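Local atomic coordinates of aminopeptidase (PDB entry 2EK9), a protein that probably acts as a zinc-dependent aminopeptidase of family M28, removing residues from the amino termini of peptides. Residues 222-227 / 263-268. Sequence-based numbering, arbitrary orientation.
Sequences IIIIGS and ELRFIT
Two parallel strands of the M28 peptidase domain, 222-227 and 263-268, pair through the middle of its sheet, Ile223 N donating to Glu263 O at 2.9 Å. Arg265 turns both its backbone N and its O to strand 222-227: the N donates to Ile223 O and the O accepts from Ile225 N, while Ile267 N reaches Ile225 O at 2.8 Å. The last link, Ser227 N to Ile267 O, is more bent (135° at the hydrogen). Side chains alternate between the two faces. On one, CD1 of Ile224 presses on the aliphatic start of Arg265, 3.3 Å from its CB, because chi2 of -74° folds the methyl back instead of extending it. Arg265 runs out straight from CG to NE, and CD1 of Ile222 lies over a face of its guanidinium, 3.6 Å from NH2. In the plane of that group, Arg265 NE and NH2 grip one oxygen of Glu263 side-on, with Arg265 NE 2.7 Å from Glu263 OE2; NH2 also forms a salt bridge with Glu290, and NH1 is hydrogen-bonded to Tyr282 OH. A leucine in place of Arg265 would probably leave the buried carboxylate of Glu263 without its countercharge and Ile222 without the flat surface it covers. On the other face, Ile225 lies alongside Phe266, its CD1 over the ring and 4.0 Å from CE1, beneath helix 238-255, whose Thr248 hydrogen-bonds Ser227 OG. Ser227 brings segment 222-227 close to zinc ligands His228 and Asp301, in the right-handed beta-alpha-beta crossover typical of zinc exopeptidase folds, whose metal site gathers at the C-terminal ends of parallel strands.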
loop_
_atom_site.group_PDB
_atom_site.type_symbol
_atom_site.label_atom_id
_atom_site.label_comp_id
_atom_site.label_asym_id
_atom_site.label_seq_id
_atom_site.Cartn_x
_atom_site.Cartn_y
_atom_site.Cartn_z
ATOM N N ILE A 222 13.813 -1.494 19.846
ATOM C CA ILE A 222 12.705 -0.707 19.328
ATOM C C ILE A 222 11.804 -1.600 18.475
ATOM O O ILE A 222 12.284 -2.459 17.726
ATOM C CB ILE A 222 13.197 0.447 18.413
ATOM C CG1 ILE A 222 14.074 1.423 19.195
ATOM C CG2 ILE A 222 12.003 1.173 17.807
ATOM C CD1 ILE A 222 14.728 2.482 18.309
ATOM N N ILE A 223 10.497 -1.406 18.606
ATOM C CA ILE A 223 9.534 -2.142 17.798
ATOM C C ILE A 223 8.572 -1.121 17.197
ATOM O O ILE A 223 8.101 -0.227 17.892
ATOM C CB ILE A 223 8.720 -3.166 18.619
ATOM C CG1 ILE A 223 9.597 -4.372 18.973
ATOM C CG2 ILE A 223 7.495 -3.601 17.820
ATOM C CD1 ILE A 223 8.839 -5.524 19.629
ATOM N N ILE A 224 8.300 -1.262 15.902
ATOM C CA ILE A 224 7.398 -0.363 15.189
ATOM C C ILE A 224 6.113 -1.100 14.829
ATOM O O ILE A 224 6.151 -2.232 14.339
ATOM C CB ILE A 224 8.027 0.148 13.859
ATOM C CG1 ILE A 224 9.330 0.910 14.132
ATOM C CG2 ILE A 224 7.029 1.049 13.118
ATOM C CD1 ILE A 224 9.134 2.281 14.713
ATOM N N ILE A 225 4.980 -0.456 15.099
ATOM C CA ILE A 225 3.670 -1.002 14.767
ATOM C C ILE A 225 3.037 0.063 13.885
ATOM O O ILE A 225 2.828 1.205 14.325
ATOM C CB ILE A 225 2.765 -1.204 16.008
ATOM C CG1 ILE A 225 3.425 -2.154 17.015
ATOM C CG2 ILE A 225 1.423 -1.776 15.574
ATOM C CD1 ILE A 225 4.447 -1.491 17.923
ATOM N N GLY A 226 2.744 -0.295 12.641
ATOM C CA GLY A 226 2.166 0.679 11.734
ATOM C C GLY A 226 0.946 0.279 10.928
ATOM O O GLY A 226 0.517 -0.882 10.913
ATOM N N SER A 227 0.395 1.283 10.254
ATOM C CA SER A 227 -0.775 1.153 9.393
ATOM C C SER A 227 -0.803 2.446 8.585
ATOM O O SER A 227 -0.056 3.374 8.897
ATOM C CB SER A 227 -2.044 1.048 10.240
ATOM O OG SER A 227 -2.142 2.140 11.144
ATOM N N GLU A 263 11.182 0.085 23.595
ATOM C CA GLU A 263 10.555 1.277 23.043
ATOM C C GLU A 263 9.559 0.871 21.961
ATOM O O GLU A 263 9.878 0.084 21.075
ATOM C CB GLU A 263 11.618 2.213 22.449
ATOM C CG GLU A 263 11.061 3.517 21.888
ATOM C CD GLU A 263 12.151 4.462 21.399
ATOM O OE1 GLU A 263 13.163 4.617 22.110
ATOM O OE2 GLU A 263 11.992 5.058 20.311
ATOM N N LEU A 264 8.349 1.409 22.038
ATOM C CA LEU A 264 7.321 1.091 21.058
ATOM C C LEU A 264 6.915 2.344 20.296
ATOM O O LEU A 264 6.616 3.377 20.897
ATOM C CB LEU A 264 6.093 0.489 21.755
ATOM C CG LEU A 264 6.303 -0.807 22.547
ATOM C CD1 LEU A 264 4.974 -1.251 23.145
ATOM C CD2 LEU A 264 6.866 -1.892 21.637
ATOM N N ARG A 265 6.920 2.255 18.970
ATOM C CA ARG A 265 6.529 3.386 18.144
ATOM C C ARG A 265 5.311 2.992 17.324
ATOM O O ARG A 265 5.398 2.136 16.442
ATOM C CB ARG A 265 7.673 3.788 17.211
ATOM C CG ARG A 265 8.961 4.108 17.939
ATOM C CD ARG A 265 10.035 4.601 16.993
ATOM N NE ARG A 265 11.240 4.981 17.720
ATOM C CZ ARG A 265 12.321 5.505 17.155
ATOM N NH1 ARG A 265 12.360 5.713 15.840
ATOM N NH2 ARG A 265 13.361 5.835 17.908
ATOM N N PHE A 266 4.176 3.609 17.640
ATOM C CA PHE A 266 2.919 3.357 16.947
ATOM C C PHE A 266 2.803 4.443 15.881
ATOM O O PHE A 266 2.790 5.639 16.188
ATOM C CB PHE A 266 1.760 3.421 17.948
ATOM C CG PHE A 266 1.811 2.343 19.005
ATOM C CD1 PHE A 266 1.234 1.097 18.779
ATOM C CD2 PHE A 266 2.467 2.567 20.216
ATOM C CE1 PHE A 266 1.310 0.085 19.744
ATOM C CE2 PHE A 266 2.550 1.567 21.183
ATOM C CZ PHE A 266 1.972 0.324 20.948
ATOM N N ILE A 267 2.714 4.022 14.625
ATOM C CA ILE A 267 2.677 4.964 13.521
ATOM C C ILE A 267 1.593 4.747 12.472
ATOM O O ILE A 267 1.294 3.611 12.098
ATOM C CB ILE A 267 4.038 4.944 12.776
ATOM C CG1 ILE A 267 5.179 5.132 13.774
ATOM C CG2 ILE A 267 4.075 6.028 11.694
ATOM C CD1 ILE A 267 6.552 5.002 13.161
ATOM N N THR A 268 0.999 5.845 12.011
ATOM C CA THR A 268 0.026 5.768 10.928
ATOM C C THR A 268 0.666 6.595 9.819
ATOM O O THR A 268 0.991 7.776 10.006
ATOM C CB THR A 268 -1.381 6.314 11.307
ATOM O OG1 THR A 268 -1.318 7.715 11.590
ATOM C CG2 THR A 268 -1.928 5.561 12.513
#